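Local coordinates for YrdC-like domain-containing protein (Streptococcus mutans, PDB 3L7V) that is of unknown function but has a YrdC-like fold, which suggests a role in tRNA modification and possibly the binding of double-stranded RNA, at residues T110-A115 with D282-W287; E101-L106 with A115-H120; S223-P226 with T232-E235. All coordinates share one frame; numbering follows the deposited sequence.

Contact 1. Residues T110-A115 with D282-W287; sequences TPEIDA and DQFNSW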
# COMPACT_ATOMS: atom_id res chain seq x y z
N THR A 110 5.43 -12.23 13.33
CA THR A 110 6.46 -12.92 14.13
C THR A 110 7.59 -11.93 14.47
O THR A 110 7.65 -10.84 13.90
CB THR A 110 7.08 -14.12 13.40
OG1 THR A 110 7.73 -13.68 12.21
CG2 THR A 110 6.02 -15.16 13.06
N PRO A 111 8.51 -12.31 15.38
CA PRO A 111 9.57 -11.34 15.68
C PRO A 111 10.49 -11.05 14.49
O PRO A 111 10.92 -9.91 14.35
CB PRO A 111 10.33 -12.00 16.85
CG PRO A 111 9.31 -12.90 17.50
CD PRO A 111 8.49 -13.43 16.34
N GLU A 112 10.79 -12.05 13.65
CA GLU A 112 11.54 -11.81 12.41
C GLU A 112 10.82 -10.83 11.45
O GLU A 112 11.42 -9.90 10.92
CB GLU A 112 11.83 -13.13 11.68
CG GLU A 112 12.93 -13.98 12.31
CD GLU A 112 12.95 -15.44 11.81
OE1 GLU A 112 11.87 -16.01 11.52
OE2 GLU A 112 14.06 -16.01 11.73
N ILE A 113 9.52 -11.04 11.23
CA ILE A 113 8.77 -10.20 10.30
C ILE A 113 8.71 -8.77 10.82
O ILE A 113 8.94 -7.81 10.06
CB ILE A 113 7.35 -10.74 10.01
CG1 ILE A 113 7.43 -12.05 9.23
CG2 ILE A 113 6.55 -9.72 9.21
CD1 ILE A 113 6.20 -12.91 9.29
N ASP A 114 8.40 -8.63 12.12
CA ASP A 114 8.40 -7.32 12.78
C ASP A 114 9.74 -6.59 12.58
O ASP A 114 9.76 -5.42 12.21
CB ASP A 114 8.08 -7.47 14.28
CG ASP A 114 7.97 -6.10 15.01
OD1 ASP A 114 8.68 -5.14 14.65
OD2 ASP A 114 7.18 -5.99 15.98
N ALA A 115 10.85 -7.29 12.84
CA ALA A 115 12.20 -6.77 12.66
C ALA A 115 12.53 -6.41 11.19
O ALA A 115 13.23 -5.43 10.93
CB ALA A 115 13.24 -7.78 13.19
N ASP A 282 19.85 -11.05 5.23
CA ASP A 282 20.32 -10.78 6.59
C ASP A 282 19.38 -11.31 7.67
O ASP A 282 19.82 -11.62 8.77
CB ASP A 282 20.57 -9.29 6.82
CG ASP A 282 21.82 -8.78 6.11
OD1 ASP A 282 22.75 -9.59 5.87
OD2 ASP A 282 21.88 -7.58 5.80
N GLN A 283 18.10 -11.45 7.35
CA GLN A 283 17.08 -11.76 8.35
C GLN A 283 16.52 -13.21 8.28
O GLN A 283 16.02 -13.75 9.26
CB GLN A 283 15.95 -10.72 8.26
CG GLN A 283 14.86 -10.81 9.32
CD GLN A 283 15.31 -10.34 10.70
OE1 GLN A 283 15.00 -9.23 11.11
NE2 GLN A 283 16.04 -11.19 11.41
N PHE A 284 16.61 -13.84 7.11
CA PHE A 284 16.13 -15.21 6.97
C PHE A 284 17.22 -16.06 6.27
O PHE A 284 17.82 -15.62 5.30
CB PHE A 284 14.84 -15.27 6.12
CG PHE A 284 13.72 -14.37 6.59
CD1 PHE A 284 12.68 -14.88 7.37
CD2 PHE A 284 13.66 -13.03 6.19
CE1 PHE A 284 11.62 -14.05 7.79
CE2 PHE A 284 12.62 -12.21 6.60
CZ PHE A 284 11.59 -12.72 7.41
N ASN A 285 17.45 -17.28 6.74
CA ASN A 285 18.36 -18.19 6.02
C ASN A 285 17.68 -18.87 4.83
O ASN A 285 18.33 -19.54 4.02
CB ASN A 285 18.96 -19.24 6.97
CG ASN A 285 19.93 -18.61 7.97
OD1 ASN A 285 20.61 -17.65 7.64
ND2 ASN A 285 19.98 -19.15 9.18
N SER A 286 16.37 -18.69 4.73
CA SER A 286 15.59 -19.38 3.72
C SER A 286 14.48 -18.50 3.12
O SER A 286 13.56 -18.10 3.84
CB SER A 286 15.00 -20.65 4.34
OG SER A 286 14.33 -21.45 3.39
N TRP A 287 14.58 -18.20 1.81
CA TRP A 287 13.53 -17.49 1.06
C TRP A 287 13.53 -17.78 -0.47
O TRP A 287 14.51 -18.29 -1.01
CB TRP A 287 13.52 -15.96 1.34
CG TRP A 287 14.78 -15.17 0.93
CD1 TRP A 287 15.92 -14.97 1.68
CD2 TRP A 287 14.99 -14.45 -0.30
NE1 TRP A 287 16.81 -14.18 1.00
CE2 TRP A 287 16.27 -13.84 -0.22
CE3 TRP A 287 14.22 -14.24 -1.45
CZ2 TRP A 287 16.80 -13.06 -1.26
CZ3 TRP A 287 14.75 -13.45 -2.49
CH2 TRP A 287 16.02 -12.88 -2.39
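The carbonyl end of Gln283 lies against the first turn of helix 111-123, where it meets Ala115 and the backbone of Glu112. Its OE1 packs on the methyl CB of Ala115 at 3.1 Å. Gln283 OE1 and Glu112 O, 3.6 Å apart, are both acceptors that merely lie near each other, and no hydrogen bond joins the two segments. The Gln283 chain leaves the backbone with CG opposite N (chi1 -175°) and folds over at chi2, which brings the amide to the helix. Alanine suits the spot, since a bare methyl lets the amide come close.

The apolar part of the contact is carried by Phe284. Its ring atom CE1 comes within 4.0 Å of Glu112 CB at an oblique angle, packing against the aliphatic base of a residue whose acidic end is employed in another direction.

Phe284 is the first residue to leave helical geometry after helix 273-283, so the contact sets the C-terminal end of that helix, and the chain leading to the outermost strand 288-289, against the start of helix 111-123.

Polar bonds serve each side separately. Thr110, the N-cap of helix 111-123, accepts a weak capping bond from Ile113 N through OG1 (3.3 Å), a role for which a short hydroxyl side chain is well fitted. The buried carboxylate of Glu112 is held by two backbone amides, Gln253 N on OE1 and Gly254 N on OE2, which provide for both oxygens and would probably stabilise the negative charge. Asn285 and Ser286 bond to the nearby backbone at Ala255, Ser257 and Val260.

Contact 2. Residues E101-L106 with A115-H120; sequences EELRAL and AFYQKH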
# COMPACT_ATOMS: atom_id res chain seq x y z
N GLU A 101 2.85 1.50 14.70
CA GLU A 101 1.84 1.21 15.72
C GLU A 101 0.54 0.72 15.08
O GLU A 101 -0.06 -0.25 15.56
CB GLU A 101 1.57 2.45 16.58
N GLU A 102 0.11 1.38 14.01
CA GLU A 102 -1.07 0.90 13.26
C GLU A 102 -0.84 -0.50 12.69
O GLU A 102 -1.70 -1.37 12.81
CB GLU A 102 -1.47 1.87 12.13
CG GLU A 102 -2.66 1.37 11.30
CD GLU A 102 -3.02 2.28 10.13
OE1 GLU A 102 -2.29 3.27 9.88
OE2 GLU A 102 -4.04 2.01 9.47
N LEU A 103 0.32 -0.73 12.08
CA LEU A 103 0.65 -2.08 11.61
C LEU A 103 0.51 -3.16 12.69
O LEU A 103 -0.13 -4.19 12.47
CB LEU A 103 2.04 -2.12 10.98
CG LEU A 103 2.54 -3.53 10.64
CD1 LEU A 103 1.84 -4.05 9.39
CD2 LEU A 103 4.05 -3.55 10.48
N ARG A 104 1.11 -2.93 13.85
CA ARG A 104 1.10 -3.93 14.92
C ARG A 104 -0.28 -4.12 15.56
O ARG A 104 -0.57 -5.19 16.10
CB ARG A 104 2.12 -3.57 16.01
CG ARG A 104 3.57 -3.60 15.55
CD ARG A 104 4.50 -3.25 16.71
NE ARG A 104 5.91 -3.29 16.34
CZ ARG A 104 6.75 -2.27 16.44
NH1 ARG A 104 6.34 -1.09 16.91
NH2 ARG A 104 8.01 -2.43 16.10
N ALA A 105 -1.13 -3.11 15.48
CA ALA A 105 -2.51 -3.24 15.93
C ALA A 105 -3.39 -4.10 15.03
O ALA A 105 -4.38 -4.66 15.50
CB ALA A 105 -3.16 -1.86 16.14
N LEU A 106 -3.03 -4.21 13.74
CA LEU A 106 -3.92 -4.80 12.72
C LEU A 106 -3.50 -6.18 12.16
O LEU A 106 -4.35 -7.02 11.86
CB LEU A 106 -4.10 -3.83 11.54
CG LEU A 106 -4.72 -2.44 11.78
CD1 LEU A 106 -5.04 -1.74 10.45
CD2 LEU A 106 -5.97 -2.55 12.63
N ALA A 115 10.85 -7.29 12.84
CA ALA A 115 12.20 -6.77 12.66
C ALA A 115 12.53 -6.41 11.19
O ALA A 115 13.23 -5.43 10.93
CB ALA A 115 13.24 -7.78 13.19
N PHE A 116 12.05 -7.24 10.26
CA PHE A 116 12.17 -6.98 8.81
C PHE A 116 11.55 -5.62 8.41
O PHE A 116 12.20 -4.83 7.74
CB PHE A 116 11.53 -8.13 8.00
CG PHE A 116 11.76 -8.04 6.49
CD1 PHE A 116 13.02 -8.28 5.95
CD2 PHE A 116 10.71 -7.75 5.63
CE1 PHE A 116 13.23 -8.20 4.58
CE2 PHE A 116 10.91 -7.67 4.26
CZ PHE A 116 12.17 -7.89 3.73
N TYR A 117 10.32 -5.37 8.85
CA TYR A 117 9.63 -4.08 8.63
C TYR A 117 10.31 -2.85 9.27
O TYR A 117 10.36 -1.77 8.66
CB TYR A 117 8.21 -4.15 9.17
CG TYR A 117 7.10 -4.49 8.20
CD1 TYR A 117 6.56 -5.77 8.14
CD2 TYR A 117 6.54 -3.50 7.38
CE1 TYR A 117 5.51 -6.07 7.28
CE2 TYR A 117 5.49 -3.79 6.51
CZ TYR A 117 4.98 -5.07 6.46
OH TYR A 117 3.95 -5.36 5.60
N GLN A 118 10.79 -3.00 10.51
CA GLN A 118 11.43 -1.91 11.25
C GLN A 118 12.65 -1.34 10.53
O GLN A 118 12.87 -0.13 10.52
CB GLN A 118 11.86 -2.36 12.67
CG GLN A 118 12.41 -1.23 13.56
CD GLN A 118 11.33 -0.20 13.94
OE1 GLN A 118 10.29 -0.56 14.49
NE2 GLN A 118 11.58 1.08 13.63
N LYS A 119 13.44 -2.23 9.93
CA LYS A 119 14.59 -1.81 9.15
C LYS A 119 14.20 -1.04 7.89
O LYS A 119 14.86 -0.08 7.50
CB LYS A 119 15.45 -3.01 8.75
CG LYS A 119 16.90 -2.65 8.50
N HIS A 120 13.12 -1.46 7.24
CA HIS A 120 12.60 -0.68 6.12
C HIS A 120 12.07 0.69 6.59
O HIS A 120 12.37 1.70 5.95
CB HIS A 120 11.61 -1.50 5.30
CG HIS A 120 12.27 -2.60 4.52
ND1 HIS A 120 12.50 -3.85 5.05
CD2 HIS A 120 12.82 -2.61 3.28
CE1 HIS A 120 13.14 -4.59 4.16
NE2 HIS A 120 13.34 -3.87 3.08
O HOH W 1 8.48 0.88 16.58
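Gln118 OE1 is the polar atom on which the two helices converge: Arg104 reaches it both directly and through a water. The direct bond, from Arg104 NH2, is weak, 3.4 Å long and bent to 133° at the hydrogen. The bridging water is better placed, accepting from Arg104 NH1 at 2.9 Å and donating to Gln118 OE1 at 3.1 Å. It lies at the edge of the guanidinium, in its plane, while the amide plane is turned 27° from that group. Arginine suits this exposed position because its chain, extended from CG to NE, carries the charge across the gap between the helices. A salt bridge from NE to Asp114 steadies the guanidinium, and Gln118 NE2 is engaged by Asp122, which helps fix the amide's rotation.

Beside the polar bonds the contact is apolar. Leu103 lays its methyl CD2 over the centre of one face of the Tyr117 ring, a CH-pi contact 3.9 Å from the centroid and only 11° off the ring normal. Having CG anti to the backbone N projects the leucine fork at the aromatic face. Tyrosine fits here because its ring can lie among apolar groups while its buried hydroxyl reaches a polar partner, Phe161 O of strand 158-163.

Within helix 111-123, on a flank that does not meet helix 100-106, His120 ND1 donates to Phe116 O in a nearly straight bond of 2.9 Å, with the donor above the carbonyl plane, and CE1 lies over one face of the Phe116 ring.

Leu103 also touches Phe161, and Tyr117 touches Cys129 and Leu131. The pair thus belongs to the layer where helices 100-106 and 111-123 pack on strands 127-132 and 158-163, within the alpha/beta architecture of the YrdC-like domain.

Contact 3. Residues S223-P226 with T232-E235; sequences SIQP and TRYE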
# COMPACT_ATOMS: atom_id res chain seq x y z
N SER A 223 12.16 13.27 -9.14
CA SER A 223 13.35 13.35 -8.28
C SER A 223 13.70 12.06 -7.55
O SER A 223 14.79 11.93 -7.01
CB SER A 223 13.22 14.49 -7.26
OG SER A 223 12.44 14.08 -6.13
N ILE A 224 12.76 11.12 -7.51
CA ILE A 224 12.99 9.85 -6.84
C ILE A 224 13.98 8.95 -7.62
O ILE A 224 14.74 8.19 -7.01
CB ILE A 224 11.65 9.11 -6.58
CG1 ILE A 224 10.71 9.98 -5.74
CG2 ILE A 224 11.89 7.75 -5.89
CD1 ILE A 224 11.23 10.37 -4.34
N GLN A 225 13.98 9.03 -8.95
CA GLN A 225 14.89 8.18 -9.74
C GLN A 225 15.68 8.99 -10.78
O GLN A 225 15.53 8.77 -11.99
CB GLN A 225 14.12 7.02 -10.39
CG GLN A 225 13.16 6.31 -9.45
CD GLN A 225 12.44 5.15 -10.11
OE1 GLN A 225 13.07 4.18 -10.54
NE2 GLN A 225 11.10 5.24 -10.20
N PRO A 226 16.54 9.91 -10.32
CA PRO A 226 17.23 10.84 -11.23
C PRO A 226 18.21 10.13 -12.17
O PRO A 226 18.63 10.69 -13.18
CB PRO A 226 18.01 11.77 -10.27
CG PRO A 226 17.60 11.38 -8.88
CD PRO A 226 17.03 10.00 -8.94
N THR A 232 13.53 3.16 -18.30
CA THR A 232 14.25 2.34 -17.33
C THR A 232 13.83 2.51 -15.86
O THR A 232 14.26 1.73 -15.01
CB THR A 232 15.76 2.54 -17.44
OG1 THR A 232 16.09 3.92 -17.23
CG2 THR A 232 16.25 2.10 -18.81
N ARG A 233 12.98 3.50 -15.57
CA ARG A 233 12.50 3.71 -14.20
C ARG A 233 11.50 2.62 -13.80
O ARG A 233 10.74 2.13 -14.63
CB ARG A 233 11.79 5.07 -14.09
CG ARG A 233 10.57 5.19 -15.00
CD ARG A 233 9.95 6.59 -14.96
NE ARG A 233 9.33 6.88 -13.66
CZ ARG A 233 8.12 6.47 -13.30
NH1 ARG A 233 7.39 5.75 -14.14
NH2 ARG A 233 7.64 6.77 -12.09
N TYR A 234 11.51 2.25 -12.52
CA TYR A 234 10.47 1.40 -11.93
C TYR A 234 9.10 2.11 -11.86
O TYR A 234 9.02 3.31 -11.57
CB TYR A 234 10.88 0.94 -10.53
CG TYR A 234 12.04 -0.02 -10.53
CD1 TYR A 234 13.32 0.40 -10.18
CD2 TYR A 234 11.87 -1.35 -10.88
CE1 TYR A 234 14.39 -0.49 -10.17
CE2 TYR A 234 12.93 -2.24 -10.89
CZ TYR A 234 14.19 -1.81 -10.54
OH TYR A 234 15.23 -2.69 -10.54
N GLU A 235 8.02 1.37 -12.09
CA GLU A 235 6.68 1.95 -12.08
C GLU A 235 5.80 1.41 -10.93
O GLU A 235 4.61 1.75 -10.81
CB GLU A 235 5.99 1.72 -13.43
CG GLU A 235 6.81 2.13 -14.65
CD GLU A 235 5.97 2.24 -15.93
OE1 GLU A 235 6.23 1.48 -16.88
OE2 GLU A 235 5.05 3.09 -15.97
O HOH W 2 9.59 7.64 -9.44
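Two hydrogen bonds join the side-chain amide of Gln225 to the main chain of Tyr234, one from each end of the amide. Gln225 OE1 accepts from Tyr234 N at 3.2 Å, and Gln225 NE2 donates to Tyr234 O, also at 3.2 Å. Both use an in-plane lone pair of the accepting carbonyl; the second is the straighter, 165° at the hydrogen against 147°. Glutamine suits the place because its amide offers an acceptor and a donor side by side, matching the N-H and C=O of one residue. Its chain runs out extended beyond CG (chi2 -179°) to present them, and the paired bonds restrain the amide from rotating.

A water widens the polar network: it accepts from Gln225 NE2 at 2.9 Å and, more weakly, from Arg233 NH2. NE2 therefore has two acceptors, Tyr234 O and the water. Arg233 NH2 also makes a weak bond to Val66 O, while NH1 forms a long salt bridge with Glu235.

Packing adds a little. Gln225 OE1 lies at the edge of the Tyr234 ring, near its plane, 3.8 Å from CD1, and the amide rests beside Arg233 CB. The Gln225 and Arg233 side chains cross at about a right angle.

A bound sulfate, probably from the crystallisation liquor, lies near Gln225. The whole is a surface loop between helix 218-223 and strand 239-241, drawn together by side-chain-to-backbone bonding of one glutamine.

From the N terminus, helix 100-106 comes first, and contact 2 closes the short connection from it to helix 111-123. Contact 1 opens on the first turn of that same helix before contact 2 has closed, so the two cross along the chain and share Ala115; it closes far later, at the end of helix 273-283. They touch in space too, through the Asp114-Arg104 salt bridge and the packing of Phe284 on Phe116. Helix 111-123 thus joins helix 100-106 to the C-terminal part of the chain. Contact 3 closes a small loop after helix 218-223, nested inside contact 1 and following contact 2, about 13 Å from either between nearest atoms.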